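Local coordinates for transferrin binding protein B (Actinobacillus suis, PDB 3PQU), which probably captures host transferrin at the bacterial surface as an outer-membrane lipoprotein, serving as part of a receptor for iron acquisition, at residues 176-181 with 227-232; 246-251 with 261-266; 505-510 with 529-534. One frame throughout, in Å; residues are numbered along the deposited sequence.

Contact 1. Residues 176-181 with 227-232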
# COMPACT_ATOMS: atom_id res chain seq x y z
N TRP A 176 10.54 0.60 -16.37
CA TRP A 176 10.25 -0.76 -15.93
C TRP A 176 11.58 -1.49 -15.87
O TRP A 176 12.58 -1.00 -16.39
CB TRP A 176 9.23 -1.48 -16.84
CG TRP A 176 9.65 -1.68 -18.27
CD1 TRP A 176 9.85 -0.70 -19.23
CD2 TRP A 176 9.88 -2.93 -18.93
NE1 TRP A 176 10.20 -1.28 -20.44
CE2 TRP A 176 10.22 -2.65 -20.28
CE3 TRP A 176 9.79 -4.27 -18.52
CZ2 TRP A 176 10.51 -3.65 -21.20
CZ3 TRP A 176 10.07 -5.27 -19.44
CH2 TRP A 176 10.43 -4.95 -20.77
N ASP A 177 11.59 -2.65 -15.22
CA ASP A 177 12.80 -3.47 -15.03
C ASP A 177 12.39 -4.94 -14.87
O ASP A 177 11.23 -5.22 -14.58
CB ASP A 177 13.58 -3.02 -13.80
CG ASP A 177 14.31 -1.72 -14.01
OD1 ASP A 177 13.86 -0.67 -13.50
OD2 ASP A 177 15.33 -1.75 -14.72
N PHE A 178 13.34 -5.86 -15.04
CA PHE A 178 12.99 -7.28 -15.07
C PHE A 178 14.17 -8.21 -14.83
O PHE A 178 15.32 -7.82 -15.01
CB PHE A 178 12.37 -7.61 -16.44
CG PHE A 178 13.33 -7.39 -17.61
CD1 PHE A 178 14.20 -8.40 -18.01
CD2 PHE A 178 13.36 -6.18 -18.29
CE1 PHE A 178 15.12 -8.22 -19.07
CE2 PHE A 178 14.25 -5.99 -19.38
CZ PHE A 178 15.14 -7.02 -19.76
N THR A 179 13.86 -9.44 -14.45
CA THR A 179 14.80 -10.54 -14.52
C THR A 179 14.05 -11.73 -15.13
O THR A 179 12.86 -11.93 -14.85
CB THR A 179 15.38 -10.96 -13.14
OG1 THR A 179 16.27 -12.06 -13.32
CG2 THR A 179 14.27 -11.41 -12.16
N SER A 180 14.74 -12.50 -15.97
CA SER A 180 14.25 -13.77 -16.48
C SER A 180 14.58 -14.86 -15.49
O SER A 180 15.14 -14.60 -14.42
CB SER A 180 14.90 -14.11 -17.83
OG SER A 180 16.29 -14.43 -17.69
N ASP A 181 14.22 -16.10 -15.83
CA ASP A 181 14.79 -17.25 -15.15
C ASP A 181 16.03 -17.69 -15.94
O ASP A 181 16.42 -17.04 -16.90
CB ASP A 181 13.78 -18.41 -15.03
CG ASP A 181 13.33 -18.96 -16.38
OD1 ASP A 181 12.75 -20.07 -16.42
OD2 ASP A 181 13.55 -18.27 -17.40
N VAL A 227 15.37 6.45 -23.23
CA VAL A 227 16.40 5.90 -22.34
C VAL A 227 16.00 4.52 -21.77
O VAL A 227 14.86 4.32 -21.32
CB VAL A 227 16.70 6.87 -21.17
CG1 VAL A 227 17.69 6.23 -20.19
CG2 VAL A 227 17.26 8.20 -21.69
N ALA A 228 16.94 3.57 -21.82
CA ALA A 228 16.76 2.26 -21.20
C ALA A 228 15.36 1.68 -21.40
O ALA A 228 14.90 1.52 -22.52
CB ALA A 228 17.11 2.31 -19.70
N HIS A 229 14.71 1.34 -20.29
CA HIS A 229 13.39 0.72 -20.34
C HIS A 229 12.35 1.69 -19.80
O HIS A 229 12.26 1.95 -18.59
CB HIS A 229 13.38 -0.60 -19.55
CG HIS A 229 14.48 -1.53 -19.95
ND1 HIS A 229 15.70 -1.58 -19.30
CD2 HIS A 229 14.55 -2.44 -20.95
CE1 HIS A 229 16.48 -2.47 -19.89
NE2 HIS A 229 15.81 -3.01 -20.90
N SER A 230 11.54 2.22 -20.71
CA SER A 230 10.60 3.28 -20.35
C SER A 230 9.18 2.75 -20.31
O SER A 230 8.82 1.78 -20.99
CB SER A 230 10.72 4.46 -21.33
OG SER A 230 10.40 4.04 -22.65
N SER A 231 8.36 3.39 -19.48
CA SER A 231 6.97 2.98 -19.34
C SER A 231 6.07 4.19 -19.50
O SER A 231 6.45 5.32 -19.17
CB SER A 231 6.74 2.32 -17.97
OG SER A 231 6.88 3.24 -16.91
N GLU A 232 4.87 3.96 -20.02
CA GLU A 232 3.87 5.00 -20.04
C GLU A 232 2.49 4.42 -19.74
O GLU A 232 2.15 3.33 -20.23
CB GLU A 232 3.86 5.74 -21.38
CG GLU A 232 2.95 6.97 -21.35
CD GLU A 232 3.11 7.88 -22.57
OE1 GLU A 232 4.20 7.88 -23.19
OE2 GLU A 232 2.13 8.59 -22.89
O HOH W 1 16.11 -0.19 -16.78

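Contact 2. Residues 246-251 with 261-266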
# COMPACT_ATOMS: atom_id res chain seq x y z
N LEU A 246 5.10 -0.74 -22.34
CA LEU A 246 6.49 -0.82 -21.88
C LEU A 246 7.41 -0.95 -23.08
O LEU A 246 7.20 -1.83 -23.92
CB LEU A 246 6.69 -2.01 -20.94
CG LEU A 246 5.66 -2.18 -19.81
CD1 LEU A 246 5.98 -3.43 -18.99
CD2 LEU A 246 5.65 -0.96 -18.92
N TYR A 247 8.45 -0.11 -23.11
CA TYR A 247 9.33 0.01 -24.27
C TYR A 247 10.77 -0.33 -23.95
O TYR A 247 11.24 -0.09 -22.83
CB TYR A 247 9.30 1.45 -24.80
CG TYR A 247 7.96 1.92 -25.29
CD1 TYR A 247 7.59 1.73 -26.62
CD2 TYR A 247 7.08 2.59 -24.45
CE1 TYR A 247 6.35 2.17 -27.10
CE2 TYR A 247 5.85 3.04 -24.91
CZ TYR A 247 5.49 2.83 -26.23
OH TYR A 247 4.27 3.28 -26.70
N ARG A 248 11.48 -0.87 -24.94
CA ARG A 248 12.93 -1.06 -24.87
C ARG A 248 13.56 -0.05 -25.81
O ARG A 248 13.25 -0.01 -27.02
CB ARG A 248 13.33 -2.49 -25.26
CG ARG A 248 14.84 -2.79 -25.24
CD ARG A 248 15.17 -4.11 -25.98
NE ARG A 248 16.56 -4.52 -25.85
CZ ARG A 248 17.52 -4.23 -26.74
NH1 ARG A 248 17.23 -3.52 -27.82
NH2 ARG A 248 18.76 -4.66 -26.56
N ASN A 249 14.44 0.78 -25.27
CA ASN A 249 15.08 1.83 -26.07
C ASN A 249 16.53 1.46 -26.36
O ASN A 249 17.39 1.60 -25.50
CB ASN A 249 15.00 3.16 -25.31
CG ASN A 249 13.57 3.56 -25.02
OD1 ASN A 249 12.82 3.88 -25.94
ND2 ASN A 249 13.17 3.50 -23.76
N GLY A 250 16.78 0.98 -27.58
CA GLY A 250 18.06 0.40 -27.93
C GLY A 250 19.27 1.31 -27.81
O GLY A 250 19.17 2.53 -27.69
N TYR A 251 20.44 0.68 -27.86
CA TYR A 251 21.71 1.40 -27.85
C TYR A 251 21.78 2.31 -29.07
O TYR A 251 21.30 1.94 -30.13
CB TYR A 251 22.85 0.38 -27.87
CG TYR A 251 24.21 0.99 -27.95
CD1 TYR A 251 24.83 1.19 -29.17
CD2 TYR A 251 24.88 1.39 -26.79
CE1 TYR A 251 26.09 1.76 -29.25
CE2 TYR A 251 26.14 1.95 -26.86
CZ TYR A 251 26.74 2.14 -28.09
OH TYR A 251 27.98 2.70 -28.15
N THR A 261 11.45 -0.41 -29.31
CA THR A 261 10.43 -1.43 -29.51
C THR A 261 9.50 -1.57 -28.32
O THR A 261 9.94 -1.55 -27.18
CB THR A 261 11.02 -2.81 -29.89
OG1 THR A 261 12.00 -3.19 -28.92
CG2 THR A 261 11.67 -2.75 -31.26
N LYS A 262 8.20 -1.69 -28.60
CA LYS A 262 7.25 -1.95 -27.54
C LYS A 262 7.28 -3.44 -27.21
O LYS A 262 7.05 -4.28 -28.07
CB LYS A 262 5.83 -1.52 -27.94
CG LYS A 262 4.83 -1.68 -26.80
CD LYS A 262 3.39 -1.47 -27.25
CE LYS A 262 3.19 -0.11 -27.86
NZ LYS A 262 1.74 0.19 -28.14
N ARG A 263 7.58 -3.75 -25.95
CA ARG A 263 7.63 -5.13 -25.46
C ARG A 263 6.29 -5.59 -24.88
O ARG A 263 5.95 -6.77 -24.96
CB ARG A 263 8.69 -5.26 -24.36
CG ARG A 263 10.11 -5.12 -24.83
CD ARG A 263 10.54 -6.37 -25.56
NE ARG A 263 11.94 -6.68 -25.29
CZ ARG A 263 12.67 -7.50 -26.04
NH1 ARG A 263 12.14 -8.08 -27.11
NH2 ARG A 263 13.94 -7.72 -25.73
N TYR A 264 5.54 -4.68 -24.28
CA TYR A 264 4.29 -5.05 -23.60
C TYR A 264 3.21 -3.98 -23.69
O TYR A 264 3.52 -2.78 -23.71
CB TYR A 264 4.54 -5.31 -22.12
CG TYR A 264 5.12 -6.65 -21.78
CD1 TYR A 264 4.32 -7.80 -21.75
CD2 TYR A 264 6.47 -6.78 -21.44
CE1 TYR A 264 4.87 -9.04 -21.44
CE2 TYR A 264 7.01 -7.98 -21.12
CZ TYR A 264 6.21 -9.12 -21.11
OH TYR A 264 6.78 -10.31 -20.77
N SER A 265 1.96 -4.42 -23.73
CA SER A 265 0.79 -3.57 -23.49
C SER A 265 0.20 -3.98 -22.15
O SER A 265 0.18 -5.16 -21.80
CB SER A 265 -0.32 -3.74 -24.56
OG SER A 265 0.10 -3.32 -25.85
N ILE A 266 -0.36 -3.04 -21.42
CA ILE A 266 -0.87 -3.38 -20.10
C ILE A 266 -2.32 -2.95 -19.96
O ILE A 266 -2.73 -1.92 -20.49
CB ILE A 266 0.00 -2.70 -19.01
CG1 ILE A 266 1.36 -3.41 -18.93
CG2 ILE A 266 -0.71 -2.68 -17.68
CD1 ILE A 266 2.30 -2.80 -17.93
O HOH W 2 14.86 -1.98 -28.90

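Contact 3. Residues 505-510 with 529-534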
# COMPACT_ATOMS: atom_id res chain seq x y z
N GLY A 505 -16.24 19.75 11.18
CA GLY A 505 -16.90 20.64 12.12
C GLY A 505 -16.27 20.66 13.49
O GLY A 505 -15.05 20.61 13.64
N SER A 506 -17.11 20.73 14.51
CA SER A 506 -16.64 20.92 15.88
C SER A 506 -17.34 20.01 16.88
O SER A 506 -18.56 19.79 16.81
CB SER A 506 -16.83 22.38 16.31
OG SER A 506 -16.06 23.26 15.51
N ALA A 507 -16.57 19.47 17.81
CA ALA A 507 -17.12 18.72 18.93
C ALA A 507 -17.03 19.57 20.19
O ALA A 507 -16.13 20.40 20.33
CB ALA A 507 -16.36 17.42 19.10
N LYS A 508 -17.97 19.37 21.10
CA LYS A 508 -17.97 20.13 22.34
C LYS A 508 -18.74 19.43 23.43
O LYS A 508 -19.25 18.32 23.26
CB LYS A 508 -18.59 21.51 22.14
CG LYS A 508 -19.98 21.47 21.53
CD LYS A 508 -20.60 22.86 21.43
CE LYS A 508 -21.12 23.33 22.78
NZ LYS A 508 -21.79 24.66 22.68
N THR A 509 -18.88 20.13 24.53
CA THR A 509 -19.73 19.69 25.61
C THR A 509 -20.65 20.84 25.93
O THR A 509 -20.56 21.89 25.29
CB THR A 509 -18.91 19.31 26.84
OG1 THR A 509 -18.12 20.44 27.24
CG2 THR A 509 -17.98 18.16 26.49
N SER A 510 -21.53 20.65 26.90
CA SER A 510 -22.35 21.75 27.36
C SER A 510 -21.41 22.86 27.78
O SER A 510 -20.21 22.63 27.99
CB SER A 510 -23.23 21.31 28.53
OG SER A 510 -22.46 20.72 29.56
N SER A 529 -14.66 22.87 23.77
CA SER A 529 -15.35 23.56 22.70
C SER A 529 -14.45 23.72 21.49
O SER A 529 -13.22 23.65 21.59
CB SER A 529 -15.88 24.91 23.17
OG SER A 529 -14.82 25.81 23.45
N ASP A 530 -15.07 23.93 20.34
CA ASP A 530 -14.35 24.14 19.09
C ASP A 530 -13.28 23.07 18.86
O ASP A 530 -12.20 23.36 18.35
CB ASP A 530 -13.72 25.54 19.07
CG ASP A 530 -13.36 25.99 17.67
OD1 ASP A 530 -13.70 25.28 16.71
OD2 ASP A 530 -12.72 27.06 17.54
N ILE A 531 -13.58 21.83 19.24
CA ILE A 531 -12.69 20.72 18.94
C ILE A 531 -12.85 20.33 17.47
O ILE A 531 -13.97 20.18 16.98
CB ILE A 531 -12.98 19.49 19.81
CG1 ILE A 531 -12.92 19.84 21.30
CG2 ILE A 531 -12.01 18.36 19.48
CD1 ILE A 531 -11.52 20.07 21.82
N LYS A 532 -11.73 20.18 16.78
CA LYS A 532 -11.79 19.88 15.35
C LYS A 532 -12.11 18.40 15.11
O LYS A 532 -11.39 17.51 15.55
CB LYS A 532 -10.47 20.26 14.68
CG LYS A 532 -10.43 20.05 13.18
CD LYS A 532 -9.40 20.98 12.54
CE LYS A 532 -8.93 20.48 11.18
NZ LYS A 532 -7.97 19.35 11.30
N VAL A 533 -13.22 18.15 14.43
CA VAL A 533 -13.62 16.78 14.11
C VAL A 533 -13.70 16.51 12.61
O VAL A 533 -14.37 17.23 11.87
CB VAL A 533 -14.95 16.39 14.80
CG1 VAL A 533 -15.84 17.60 14.98
CG2 VAL A 533 -15.66 15.30 14.02
N ASN A 534 -12.98 15.48 12.18
CA ASN A 534 -12.99 15.01 10.80
C ASN A 534 -13.78 13.71 10.69
O ASN A 534 -13.61 12.80 11.49
CB ASN A 534 -11.57 14.78 10.28
CG ASN A 534 -10.85 16.07 9.96
OD1 ASN A 534 -10.97 16.61 8.86
ND2 ASN A 534 -10.07 16.58 10.92

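Contact 1. Residues 176-181 with 227-232
W176, F178 and H229 form an aromatic cluster where strands 170-183 and 229-236 of the N-lobe beta barrel part company. The cluster is stepwise: H229 turns the edge of its imidazole toward the indole face of W176, the planes 78° apart, and presents its own face to the edge of F178. In the second T-shaped pair the atom CE2 of F178 comes within 3.7 Å of NE2 of H229, with the ring planes at 84°. The methylene of H229 takes part as well, CB lying 3.6 Å from the centroid of the five-membered ring of W176 in a CH-pi contact, displaced toward the rim over NE1. W176 and F178, two residues apart on an extended strand, fall on the same side of it, where H229 can meet both, and in each CG sits between backbone N and carbonyl carbon (chi1 62°). Between 176-181 and 227-232 one backbone hydrogen bond is made, from W176 N to H229 O at 3.1 Å. At the indole edge, CD1 of W176 lies 3.2 Å from S230 O, whereas NE1 gives its proton to Y247 O on the next strand. F289 extends the cluster, meeting F178 edge-to-face. Both imidazole nitrogens are engaged: NE2 of H229 is hydrogen-bonded to D207 OD2, which would favour a proton there, and ND1 to a water. That water lies in the imidazole plane, 2.9 Å from ND1 of H229, and donates to OD2 of D177 at 2.7 Å; the other oxygen, OD1, is in a salt bridge with R116.

Contact 2. Residues 246-251 with 261-266
L246 O accepts two backbone protons at once, from R263 N at 2.8 Å and, more weakly, from Y264 N at 3.3 Å, the signature of a classic beta bulge in this antiparallel hairpin. L246 N returns a bond to Y264 O, and beyond the bulge R248 and T261 form a hydrogen-bonded pair, with R248 N 2.8 Å from T261 O. A water in the guanidinium plane of R248 accepts from NH1, donates to R248 O and is hydrogen-bonded to T261 OG1. R248 and R263 run side by side in the same direction, R263 NH2 lying 4.1 Å from R248 NE. This like-charge approach is probably eased by D207, in a salt bridge with R248 NE, and by F289, whose ring forms a cation-pi contact with R263. On the face it shares with Y247, K262 bends at its third torsion (chi3 -58°), bringing CE to 3.7 Å from Y247 OH. On the face of L246, R248 and Y264, L246 CD1 packs against Y264 CB and I266 CD1, both at 3.9 Å. Strand 241-249 lies between strands 229-236 and 260-271 in the barrel sheet, where L246 also touches S231 and W176, and Y264 meets F311 of strand 306-312 edge-to-face.

Contact 3. Residues 505-510 with 529-534
A507 and V533 turn their side chains to the same face of the sheet, with I531 beside them, while S506 and K532 point to the other. A507 CB lies 4.0 Å from I531 CB and 4.2 Å from CG1 of V533, the small methyl flanked by two branched residues. V533 has an unusual first torsion, chi1 30°, which swings CG1 toward the facing strand: it comes 3.4 Å from both G505 O and S506 N, so the methyl packs more closely on backbone than on the A507 side chain. I531 stands against A507 with CB 3.3 Å from A507 O, but the end of its side chain leads away from the facing strand, toward F549 and H551.

The strands are 502-508 and 531-538, antiparallel neighbours in the C-lobe beta barrel, here joined by two hydrogen-bonded pairs. G505 and V533 exchange two backbone bonds, and A507 and I531 two more, with A507 N only 2.8 Å from I531 O. Between them, at the non-hydrogen-bonded pair of S506 and K532, the alpha carbon of S506 approaches I531 O in a CA-H...O contact. V494 on strand 492-499 and F549 on strand 544-551 both touch A507 and V533, extending the apolar face from the two flanking strands.

On the S506 face, the hydroxyl sits anti to the carbonyl carbon (chi1 -62°) and reaches across to D530, where OG donates a weak hydrogen bond to OD1 at 3.3 Å. D530 has a left-handed backbone conformation just before the strand begins. The chains stay close past D530: K508 CB rests 3.9 Å from S529 CA, while the end of the lysine leads away, and T509 bonds to F528 through the backbone.

How the contacts relate
Contacts 1 and 2 lie in one barrel, with the pairing of strands 229-236 and 241-249 between them, and their centres are about 8 Å apart. They touch directly, S230 O lying 2.9 Å from Y247 N and S231 CB 3.6 Å from L246 CD2. D207 and F289 serve both, since each has a partner in either contact. Contact 3 belongs to the other lobe, across the centre of the chain, about 52 Å from contact 1 and 55 Å from contact 2 between centres, with nearest atoms about 34 Å away in each case. It joins neighbouring antiparallel strands of the C-lobe barrel, as the others do in the N-lobe barrel.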